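Local coordinates for putative polyketide cyclase (Acidithiobacillus ferrooxidans, PDB 3F9S) that probably catalyses ring closure of a polyketide-like substrate, as a member of the SnoaL-like cyclase family, though the structure alone does not show its reaction, at the interface of chains A and B. Numbering follows the deposited sequence. Chains: chain A/B, putative polyketide cyclase.

All four contacts belong to one two-fold interface, where strands 71-80, 83-93, 107-118 and 122-130 of chain A face their counterparts in chain B, and strand 36-40 of chain B joins in contact 4. Between centres of C-alpha atoms, contact 1 lies about 6 Å from contact 4, 9 Å from contact 3 and 13 Å from contact 2. Contacts 1, 3 and 4 share A:Gly112. Contacts 3 and 4, about 8 Å apart, also share B:Trp127. Contacts 2 and 3 share A:Phe78, A:Val85 and B:Val85, their centres about 7 Å apart. The continuous, mostly apolar surface suggests a stable dimer, although the assembly alone does not prove one.

Contact 1: the interface of chains A and B. Residues chain A 112-113, 129-131; chain B 112-113, 129-131.
A:Ile129 and B:Ile129 slide past each other in opposite directions, each laid over the other chain's strands at the sheet-to-sheet interface of this SnoaL-like fold. Their gamma methyls, CG2 of A:Ile129 and CG2 of B:Ile129, lie 3.7 Å apart. In both copies CG2 stands anti to the backbone N while CG1 sits beside it (chi1 -51° in A:Ile129), which divides the work between the branches. CG2 of A:Ile129 presses on the backbone of B:Thr130, 3.6 Å from its carbonyl carbon C. The CG1 branch turns to the neighbouring strand, with CG1 of A:Ile129 3.7 Å from CA of B:Gly112, where the glycine has no side chain to hold it off. B:Ile129 repeats this against A:Thr130 and A:Gly112. Beyond the isoleucines, A:Ala113 and B:Ala113 meet methyl to methyl, CB to CB at 3.5 Å, a tight contact for two carbons. Water does the polar bridging where the strands run out into A:Asp131 and B:Asp131. Water 1 lies 2.9 Å from the carbonyl O of A:Thr130 and 2.6 Å from the carboxylate OD1 of B:Asp131. Water 2 makes the twin bridge, 2.7 Å from O of B:Thr130, and reaches OD1 of A:Asp131 on its other side.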
loop_
_atom_site.group_PDB
_atom_site.type_symbol
_atom_site.label_atom_id
_atom_site.label_comp_id
_atom_site.label_asym_id
_atom_site.label_seq_id
_atom_site.Cartn_x
_atom_site.Cartn_y
_atom_site.Cartn_z
ATOM N N GLY A 112 -5.032 0.142 3.717
ATOM C CA GLY A 112 -4.503 0.208 2.400
ATOM C C GLY A 112 -3.975 1.573 2.071
ATOM O O GLY A 112 -4.114 2.517 2.832
ATOM N N ALA A 113 -3.297 1.602 0.940
ATOM C CA ALA A 113 -2.748 2.822 0.397
ATOM C C ALA A 113 -3.086 2.832 -1.076
ATOM O O ALA A 113 -2.910 1.827 -1.760
ATOM C CB ALA A 113 -1.274 2.885 0.663
ATOM N N ILE A 129 -2.268 -0.808 -2.810
ATOM C CA ILE A 129 -1.869 -2.012 -2.080
ATOM C C ILE A 129 -2.801 -2.020 -0.883
ATOM O O ILE A 129 -3.024 -0.988 -0.274
ATOM C CB ILE A 129 -0.407 -1.969 -1.592
ATOM C CG1 ILE A 129 0.546 -1.619 -2.720
ATOM C CG2 ILE A 129 -0.037 -3.317 -0.919
ATOM C CD1 ILE A 129 0.728 -2.672 -3.749
ATOM N N THR A 130 -3.322 -3.189 -0.545
ATOM C CA THR A 130 -4.192 -3.339 0.597
ATOM C C THR A 130 -3.709 -4.542 1.389
ATOM O O THR A 130 -3.056 -5.436 0.847
ATOM C CB THR A 130 -5.637 -3.605 0.162
ATOM O OG1 THR A 130 -5.718 -4.906 -0.393
ATOM C CG2 THR A 130 -6.116 -2.614 -0.904
ATOM N N ASP A 131 -4.083 -4.580 2.657
ATOM C CA ASP A 131 -3.712 -5.674 3.547
ATOM C C ASP A 131 -4.656 -6.871 3.363
ATOM O O ASP A 131 -5.449 -7.224 4.243
ATOM C CB ASP A 131 -3.698 -5.200 4.993
ATOM C CG ASP A 131 -3.217 -6.261 5.949
ATOM O OD1 ASP A 131 -2.521 -7.209 5.505
ATOM O OD2 ASP A 131 -3.537 -6.116 7.142
ATOM N N GLY B 112 4.426 -2.586 -2.601
ATOM C CA GLY B 112 4.019 -1.949 -1.384
ATOM C C GLY B 112 3.998 -0.451 -1.476
ATOM O O GLY B 112 4.441 0.100 -2.460
ATOM N N ALA B 113 3.438 0.162 -0.437
ATOM C CA ALA B 113 3.356 1.615 -0.340
ATOM C C ALA B 113 3.868 1.924 1.047
ATOM O O ALA B 113 3.447 1.304 1.996
ATOM C CB ALA B 113 1.928 2.092 -0.501
ATOM N N ILE B 129 2.069 -0.647 3.751
ATOM C CA ILE B 129 1.219 -1.761 3.391
ATOM C C ILE B 129 1.991 -2.459 2.286
ATOM O O ILE B 129 2.517 -1.803 1.400
ATOM C CB ILE B 129 -0.143 -1.362 2.800
ATOM C CG1 ILE B 129 -0.929 -0.405 3.676
ATOM C CG2 ILE B 129 -0.986 -2.621 2.617
ATOM C CD1 ILE B 129 -1.564 -0.989 4.868
ATOM N N THR B 130 2.093 -3.775 2.370
ATOM C CA THR B 130 2.779 -4.547 1.344
ATOM C C THR B 130 1.898 -5.694 0.919
ATOM O O THR B 130 1.010 -6.122 1.673
ATOM C CB THR B 130 4.078 -5.104 1.854
ATOM O OG1 THR B 130 3.810 -6.166 2.774
ATOM C CG2 THR B 130 4.933 -4.020 2.535
ATOM N N ASP B 131 2.199 -6.234 -0.260
ATOM C CA ASP B 131 1.421 -7.319 -0.818
ATOM C C ASP B 131 1.885 -8.643 -0.222
ATOM O O ASP B 131 2.462 -9.479 -0.917
ATOM C CB ASP B 131 1.520 -7.342 -2.326
ATOM C CG ASP B 131 0.614 -8.351 -2.961
ATOM O OD1 ASP B 131 -0.358 -8.764 -2.300
ATOM O OD2 ASP B 131 0.883 -8.743 -4.120
HETATM O O HOH W 1 -2.176 -7.630 -0.809
HETATM O O HOH W 2 -0.405 -7.231 3.735
#

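Contact 2: the interface of chains A and B. Residues chain A 78, 80, 83, 85, 115, 117; chain B 77-79, 85, 87.
With CG anti to its own carbonyl carbon (chi1 -50°), B:Phe78 sends its ring across to chain A, where A:Val85, its CG1 anti to the backbone N (chi1 -176°), offers CG2 to the inner part of that ring. CG2 of A:Val85 comes within 3.5 Å of CG of B:Phe78, the two side chains crossing at about a right angle. The far end of the ring is held by other groups: CZ of B:Phe78 lies 3.6 Å from CG1 of A:Val115 and 3.4 Å from the phenol OH of A:Tyr117, while CB of A:Ala83 touches CE1. The twin contact puts CG2 of B:Val85 against the ring of A:Phe78, and between the pairs the two valines reach tip to tip, CG1 of A:Val85 3.7 Å from CG1 of B:Val85. CG2 of A:Val115 also meets the methyl CG2 of B:Thr87 at 3.5 Å. Polar anchoring comes from the backbone amide N of B:Ala79, which donates to the carboxylate OD2 of A:Asp80 over 2.8 Å. That bond is almost straight, but enters on the anti side of the carboxylate, 25° out of its plane. The exchanged phenylalanines and this hydrogen bond probably fix the register of the two subunits.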
loop_
_atom_site.group_PDB
_atom_site.type_symbol
_atom_site.label_atom_id
_atom_site.label_comp_id
_atom_site.label_asym_id
_atom_site.label_seq_id
_atom_site.Cartn_x
_atom_site.Cartn_y
_atom_site.Cartn_z
ATOM N N PHE A 78 -1.794 12.544 0.638
ATOM C CA PHE A 78 -0.470 13.052 0.308
ATOM C C PHE A 78 -0.506 13.434 -1.162
ATOM O O PHE A 78 -0.509 12.560 -2.012
ATOM C CB PHE A 78 0.569 11.982 0.615
ATOM C CG PHE A 78 0.432 11.428 1.987
ATOM C CD1 PHE A 78 1.058 12.039 3.065
ATOM C CD2 PHE A 78 -0.359 10.299 2.215
ATOM C CE1 PHE A 78 0.910 11.517 4.358
ATOM C CE2 PHE A 78 -0.515 9.804 3.495
ATOM C CZ PHE A 78 0.123 10.401 4.555
ATOM N N ASP A 80 0.912 15.142 -4.553
ATOM C CA ASP A 80 2.157 15.505 -5.215
ATOM C C ASP A 80 1.903 15.417 -6.697
ATOM O O ASP A 80 1.598 14.341 -7.206
ATOM C CB ASP A 80 3.286 14.571 -4.811
ATOM C CG ASP A 80 4.618 14.961 -5.403
ATOM O OD1 ASP A 80 4.690 15.842 -6.285
ATOM O OD2 ASP A 80 5.630 14.423 -4.937
ATOM N N ALA A 83 -1.068 13.476 -8.582
ATOM C CA ALA A 83 -1.484 12.357 -7.761
ATOM C C ALA A 83 -1.765 12.771 -6.336
ATOM O O ALA A 83 -1.206 13.737 -5.829
ATOM C CB ALA A 83 -0.431 11.282 -7.772
ATOM N N VAL A 85 -2.038 10.416 -2.861
ATOM C CA VAL A 85 -1.998 9.116 -2.213
ATOM C C VAL A 85 -2.913 9.192 -1.002
ATOM O O VAL A 85 -2.814 10.142 -0.219
ATOM C CB VAL A 85 -0.607 8.724 -1.755
ATOM C CG1 VAL A 85 -0.655 7.284 -1.184
ATOM C CG2 VAL A 85 0.424 8.791 -2.896
ATOM N N VAL A 115 -2.685 5.317 -4.513
ATOM C CA VAL A 115 -2.261 6.497 -5.254
ATOM C C VAL A 115 -3.383 6.719 -6.245
ATOM O O VAL A 115 -3.718 5.817 -7.021
ATOM C CB VAL A 115 -0.985 6.284 -6.053
ATOM C CG1 VAL A 115 -0.595 7.609 -6.717
ATOM C CG2 VAL A 115 0.148 5.780 -5.123
ATOM N N TYR A 117 -4.570 9.106 -9.375
ATOM C CA TYR A 117 -4.086 10.013 -10.383
ATOM C C TYR A 117 -5.259 10.826 -10.853
ATOM O O TYR A 117 -6.354 10.286 -11.052
ATOM C CB TYR A 117 -3.462 9.222 -11.526
ATOM C CG TYR A 117 -2.170 8.625 -11.079
ATOM C CD1 TYR A 117 -1.029 9.420 -11.062
ATOM C CD2 TYR A 117 -2.079 7.303 -10.610
ATOM C CE1 TYR A 117 0.184 8.923 -10.640
ATOM C CE2 TYR A 117 -0.840 6.794 -10.178
ATOM C CZ TYR A 117 0.267 7.618 -10.197
ATOM O OH TYR A 117 1.523 7.210 -9.815
ATOM N N LEU B 77 7.214 8.505 -5.845
ATOM C CA LEU B 77 7.530 9.205 -4.609
ATOM C C LEU B 77 6.598 10.396 -4.580
ATOM O O LEU B 77 6.635 11.212 -5.508
ATOM C CB LEU B 77 8.971 9.632 -4.617
ATOM C CG LEU B 77 9.973 8.500 -4.511
ATOM C CD1 LEU B 77 11.345 9.063 -4.854
ATOM C CD2 LEU B 77 9.948 7.868 -3.127
ATOM N N PHE B 78 5.748 10.469 -3.556
ATOM C CA PHE B 78 4.721 11.479 -3.441
ATOM C C PHE B 78 4.934 12.237 -2.150
ATOM O O PHE B 78 4.647 11.741 -1.084
ATOM C CB PHE B 78 3.350 10.819 -3.511
ATOM C CG PHE B 78 3.216 9.894 -4.682
ATOM C CD1 PHE B 78 2.844 10.380 -5.915
ATOM C CD2 PHE B 78 3.488 8.530 -4.562
ATOM C CE1 PHE B 78 2.748 9.550 -7.007
ATOM C CE2 PHE B 78 3.370 7.661 -5.677
ATOM C CZ PHE B 78 2.992 8.168 -6.883
ATOM N N ALA B 79 5.466 13.444 -2.286
ATOM C CA ALA B 79 5.853 14.266 -1.164
ATOM C C ALA B 79 4.753 15.224 -0.823
ATOM O O ALA B 79 4.264 15.922 -1.691
ATOM C CB ALA B 79 7.101 15.034 -1.494
ATOM N N VAL B 85 5.377 9.536 0.287
ATOM C CA VAL B 85 4.876 8.197 0.100
ATOM C C VAL B 85 5.728 7.597 -1.008
ATOM O O VAL B 85 5.909 8.214 -2.043
ATOM C CB VAL B 85 3.424 8.152 -0.312
ATOM C CG1 VAL B 85 2.950 6.679 -0.352
ATOM C CG2 VAL B 85 2.592 8.974 0.688
ATOM N N THR B 87 5.959 4.271 -3.310
ATOM C CA THR B 87 5.355 3.078 -3.826
ATOM C C THR B 87 6.491 2.329 -4.490
ATOM O O THR B 87 7.423 2.929 -5.037
ATOM C CB THR B 87 4.220 3.364 -4.798
ATOM O OG1 THR B 87 4.690 4.157 -5.886
ATOM C CG2 THR B 87 3.090 4.117 -4.056
#

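Contact 3: the interface of chains A and B. Residues chain A 78, 85, 87, 112-113; chain B 85, 113, 115, 117, 127.
The carbonyl O of A:Gly112 points at the rim of the B:Trp127 indole, 3.4 Å from CH2 and 3.7 Å from CZ3; this oxygen meets ring carbons, and the polar atoms of the two chains stay beyond bonding range of each other here. The same six-membered ring takes A:Thr87 on a face. CB of A:Thr87 stands 3.9 Å from the ring centroid in a CH-pi contact, displaced toward the rim. Having CG anti to the backbone N (chi1 -170°) swings the B:Trp127 indole toward chain A. A:Thr87 keeps its methyl CG2 anti to the carbonyl carbon, and its hydroxyl in the crowded position (chi1 52°); this rotation turns the methyl toward chain B, where it serves two neighbours: it lies 3.7 Å from CZ3 of B:Trp127 and 3.6 Å from CG2 of B:Val115, which it meets tip to tip. The hydroxyl OG1 instead lies in plane at the edge of the A:Phe78 ring within its own chain. B:Val115 and B:Tyr117 both cross the A:Phe78 side chain at about a right angle: CZ of A:Phe78 lies 3.7 Å from CG1 of B:Val115 and 3.7 Å from the phenol OH of B:Tyr117. The paired valines at position 85 and alanines at 113 continue the apolar layer. All these residues sit on strands 71-80, 83-93, 107-118 of chain A and 83-93, 107-119, 122-130 of chain B, where the faces of the two sheets pack together.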
loop_
_atom_site.group_PDB
_atom_site.type_symbol
_atom_site.label_atom_id
_atom_site.label_comp_id
_atom_site.label_asym_id
_atom_site.label_seq_id
_atom_site.Cartn_x
_atom_site.Cartn_y
_atom_site.Cartn_z
ATOM N N PHE A 78 -1.794 12.544 0.638
ATOM C CA PHE A 78 -0.470 13.052 0.308
ATOM C C PHE A 78 -0.506 13.434 -1.162
ATOM O O PHE A 78 -0.509 12.560 -2.012
ATOM C CB PHE A 78 0.569 11.982 0.615
ATOM C CG PHE A 78 0.432 11.428 1.987
ATOM C CD1 PHE A 78 1.058 12.039 3.065
ATOM C CD2 PHE A 78 -0.359 10.299 2.215
ATOM C CE1 PHE A 78 0.910 11.517 4.358
ATOM C CE2 PHE A 78 -0.515 9.804 3.495
ATOM C CZ PHE A 78 0.123 10.401 4.555
ATOM N N VAL A 85 -2.038 10.416 -2.861
ATOM C CA VAL A 85 -1.998 9.116 -2.213
ATOM C C VAL A 85 -2.913 9.192 -1.002
ATOM O O VAL A 85 -2.814 10.142 -0.219
ATOM C CB VAL A 85 -0.607 8.724 -1.755
ATOM C CG1 VAL A 85 -0.655 7.284 -1.184
ATOM C CG2 VAL A 85 0.424 8.791 -2.896
ATOM N N THR A 87 -4.045 6.984 2.285
ATOM C CA THR A 87 -3.874 5.831 3.159
ATOM C C THR A 87 -5.193 5.742 3.877
ATOM O O THR A 87 -5.833 6.753 4.163
ATOM C CB THR A 87 -2.713 5.982 4.117
ATOM O OG1 THR A 87 -2.823 7.212 4.819
ATOM C CG2 THR A 87 -1.395 5.946 3.342
ATOM N N GLY A 112 -5.032 0.142 3.717
ATOM C CA GLY A 112 -4.503 0.208 2.400
ATOM C C GLY A 112 -3.975 1.573 2.071
ATOM O O GLY A 112 -4.114 2.517 2.832
ATOM N N ALA A 113 -3.297 1.602 0.940
ATOM C CA ALA A 113 -2.748 2.822 0.397
ATOM C C ALA A 113 -3.086 2.832 -1.076
ATOM O O ALA A 113 -2.910 1.827 -1.760
ATOM C CB ALA A 113 -1.274 2.885 0.663
ATOM N N VAL B 85 5.377 9.536 0.287
ATOM C CA VAL B 85 4.876 8.197 0.100
ATOM C C VAL B 85 5.728 7.597 -1.008
ATOM O O VAL B 85 5.909 8.214 -2.043
ATOM C CB VAL B 85 3.424 8.152 -0.312
ATOM C CG1 VAL B 85 2.950 6.679 -0.352
ATOM C CG2 VAL B 85 2.592 8.974 0.688
ATOM N N ALA B 113 3.438 0.162 -0.437
ATOM C CA ALA B 113 3.356 1.615 -0.340
ATOM C C ALA B 113 3.868 1.924 1.047
ATOM O O ALA B 113 3.447 1.304 1.996
ATOM C CB ALA B 113 1.928 2.092 -0.501
ATOM N N VAL B 115 4.687 5.225 3.586
ATOM C CA VAL B 115 4.661 6.636 3.886
ATOM C C VAL B 115 5.831 6.824 4.822
ATOM O O VAL B 115 5.863 6.217 5.874
ATOM C CB VAL B 115 3.389 7.093 4.595
ATOM C CG1 VAL B 115 3.397 8.618 4.715
ATOM C CG2 VAL B 115 2.143 6.624 3.797
ATOM N N TYR B 117 8.138 9.501 6.993
ATOM C CA TYR B 117 8.054 10.790 7.625
ATOM C C TYR B 117 9.438 11.258 7.897
ATOM O O TYR B 117 10.257 10.470 8.327
ATOM C CB TYR B 117 7.256 10.703 8.893
ATOM C CG TYR B 117 5.825 10.469 8.600
ATOM C CD1 TYR B 117 4.975 11.558 8.389
ATOM C CD2 TYR B 117 5.303 9.189 8.550
ATOM C CE1 TYR B 117 3.640 11.376 8.125
ATOM C CE2 TYR B 117 3.963 9.000 8.263
ATOM C CZ TYR B 117 3.146 10.106 8.064
ATOM O OH TYR B 117 1.816 9.957 7.800
ATOM N N TRP B 127 4.540 4.289 7.581
ATOM C CA TRP B 127 3.222 3.691 7.594
ATOM C C TRP B 127 3.252 2.921 6.288
ATOM O O TRP B 127 3.339 3.542 5.231
ATOM C CB TRP B 127 2.197 4.793 7.559
ATOM C CG TRP B 127 0.792 4.400 7.800
ATOM C CD1 TRP B 127 0.103 4.652 8.923
ATOM C CD2 TRP B 127 -0.119 3.740 6.899
ATOM N NE1 TRP B 127 -1.170 4.185 8.810
ATOM C CE2 TRP B 127 -1.352 3.646 7.571
ATOM C CE3 TRP B 127 -0.028 3.263 5.587
ATOM C CZ2 TRP B 127 -2.492 3.050 6.998
ATOM C CZ3 TRP B 127 -1.172 2.679 5.009
ATOM C CH2 TRP B 127 -2.371 2.578 5.727
#

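Contact 4: the interface of chains A and B. Residues chain A 88-89, 111-112, 131; chain B 40, 42, 127, 129.
A:Ser111 meets B:His40 at the sheet-to-sheet interface, where strand 107-118 of chain A faces strand 36-40 of chain B, through a short hydrogen bond, the hydroxyl OG 2.6 Å from the imidazole NE2; which of the two donates is not seen. OG lies between the backbone N and the carbonyl carbon of its own residue (chi1 55°), a placement that brings it to the imidazole edge in the ring plane. CB of A:Ser111 follows behind, 3.5 Å from CE1 of B:His40 and 3.6 Å from the delta methyl CD1 of B:Ile129. The histidine is backed on one face by its own chain: B:Trp127 lies face on to it, with CD2 of B:His40 3.5 Å above the plane of the indole, over its centre. This face-to-face cover probably limits rotation of the imidazole and keeps NE2 turned toward the serine. A:Leu89 approaches more loosely, on the B:Trp127 side of the imidazole plane, its methyl CD2 4.2 Å from CE1 of B:His40. The carboxylate of A:Asp131, CG anti to the backbone N (chi1 -176°), slides alongside B:Pro42, the two side chains running in opposite directions. At the proline the nearest approach is 3.5 Å, from OD2 of A:Asp131 to CB of B:Pro42.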
loop_
_atom_site.group_PDB
_atom_site.type_symbol
_atom_site.label_atom_id
_atom_site.label_comp_id
_atom_site.label_asym_id
_atom_site.label_seq_id
_atom_site.Cartn_x
_atom_site.Cartn_y
_atom_site.Cartn_z
ATOM N N TRP A 88 -5.591 4.511 4.198
ATOM C CA TRP A 88 -6.887 4.281 4.780
ATOM C C TRP A 88 -6.977 2.993 5.553
ATOM O O TRP A 88 -6.176 2.078 5.366
ATOM C CB TRP A 88 -7.960 4.273 3.692
ATOM C CG TRP A 88 -7.607 3.484 2.467
ATOM C CD1 TRP A 88 -7.022 3.957 1.376
ATOM C CD2 TRP A 88 -7.850 2.097 2.231
ATOM N NE1 TRP A 88 -6.838 2.975 0.443
ATOM C CE2 TRP A 88 -7.340 1.804 0.939
ATOM C CE3 TRP A 88 -8.409 1.071 2.986
ATOM C CZ2 TRP A 88 -7.426 0.547 0.368
ATOM C CZ3 TRP A 88 -8.488 -0.207 2.431
ATOM C CH2 TRP A 88 -7.987 -0.458 1.127
ATOM N N LEU A 89 -7.939 3.003 6.463
ATOM C CA LEU A 89 -8.373 1.849 7.200
ATOM C C LEU A 89 -9.723 1.556 6.592
ATOM O O LEU A 89 -10.342 2.396 5.932
ATOM C CB LEU A 89 -8.508 2.171 8.672
ATOM C CG LEU A 89 -7.202 2.650 9.285
ATOM C CD1 LEU A 89 -7.453 2.961 10.741
ATOM C CD2 LEU A 89 -6.033 1.698 9.127
ATOM N N SER A 111 -6.379 -2.305 5.896
ATOM C CA SER A 111 -5.773 -1.007 5.656
ATOM C C SER A 111 -5.210 -1.040 4.281
ATOM O O SER A 111 -4.975 -2.101 3.717
ATOM C CB SER A 111 -4.688 -0.675 6.671
ATOM O OG SER A 111 -3.709 -1.684 6.703
ATOM N N GLY A 112 -5.032 0.142 3.717
ATOM C CA GLY A 112 -4.503 0.208 2.400
ATOM C C GLY A 112 -3.975 1.573 2.071
ATOM O O GLY A 112 -4.114 2.517 2.832
ATOM N N ASP A 131 -4.083 -4.580 2.657
ATOM C CA ASP A 131 -3.712 -5.674 3.547
ATOM C C ASP A 131 -4.656 -6.871 3.363
ATOM O O ASP A 131 -5.449 -7.224 4.243
ATOM C CB ASP A 131 -3.698 -5.200 4.993
ATOM C CG ASP A 131 -3.217 -6.261 5.949
ATOM O OD1 ASP A 131 -2.521 -7.209 5.505
ATOM O OD2 ASP A 131 -3.537 -6.116 7.142
ATOM N N HIS B 40 2.535 1.789 11.229
ATOM C CA HIS B 40 1.604 0.823 10.701
ATOM C C HIS B 40 2.392 0.010 9.717
ATOM O O HIS B 40 3.004 0.567 8.807
ATOM C CB HIS B 40 0.494 1.568 9.997
ATOM C CG HIS B 40 -0.563 0.680 9.426
ATOM N ND1 HIS B 40 -1.658 0.271 10.145
ATOM C CD2 HIS B 40 -0.695 0.146 8.194
ATOM C CE1 HIS B 40 -2.436 -0.472 9.372
ATOM N NE2 HIS B 40 -1.864 -0.574 8.185
ATOM N N PRO B 42 1.452 -3.978 8.754
ATOM C CA PRO B 42 0.785 -5.235 9.140
ATOM C C PRO B 42 1.735 -6.428 9.219
ATOM O O PRO B 42 2.508 -6.651 8.281
ATOM C CB PRO B 42 -0.278 -5.426 8.061
ATOM C CG PRO B 42 -0.548 -4.040 7.528
ATOM C CD PRO B 42 0.739 -3.278 7.672
ATOM N N TRP B 127 4.540 4.289 7.581
ATOM C CA TRP B 127 3.222 3.691 7.594
ATOM C C TRP B 127 3.252 2.921 6.288
ATOM O O TRP B 127 3.339 3.542 5.231
ATOM C CB TRP B 127 2.197 4.793 7.559
ATOM C CG TRP B 127 0.792 4.400 7.800
ATOM C CD1 TRP B 127 0.103 4.652 8.923
ATOM C CD2 TRP B 127 -0.119 3.740 6.899
ATOM N NE1 TRP B 127 -1.170 4.185 8.810
ATOM C CE2 TRP B 127 -1.352 3.646 7.571
ATOM C CE3 TRP B 127 -0.028 3.263 5.587
ATOM C CZ2 TRP B 127 -2.492 3.050 6.998
ATOM C CZ3 TRP B 127 -1.172 2.679 5.009
ATOM C CH2 TRP B 127 -2.371 2.578 5.727
ATOM N N ILE B 129 2.069 -0.647 3.751
ATOM C CA ILE B 129 1.219 -1.761 3.391
ATOM C C ILE B 129 1.991 -2.459 2.286
ATOM O O ILE B 129 2.517 -1.803 1.400
ATOM C CB ILE B 129 -0.143 -1.362 2.800
ATOM C CG1 ILE B 129 -0.929 -0.405 3.676
ATOM C CG2 ILE B 129 -0.986 -2.621 2.617
ATOM C CD1 ILE B 129 -1.564 -0.989 4.868
#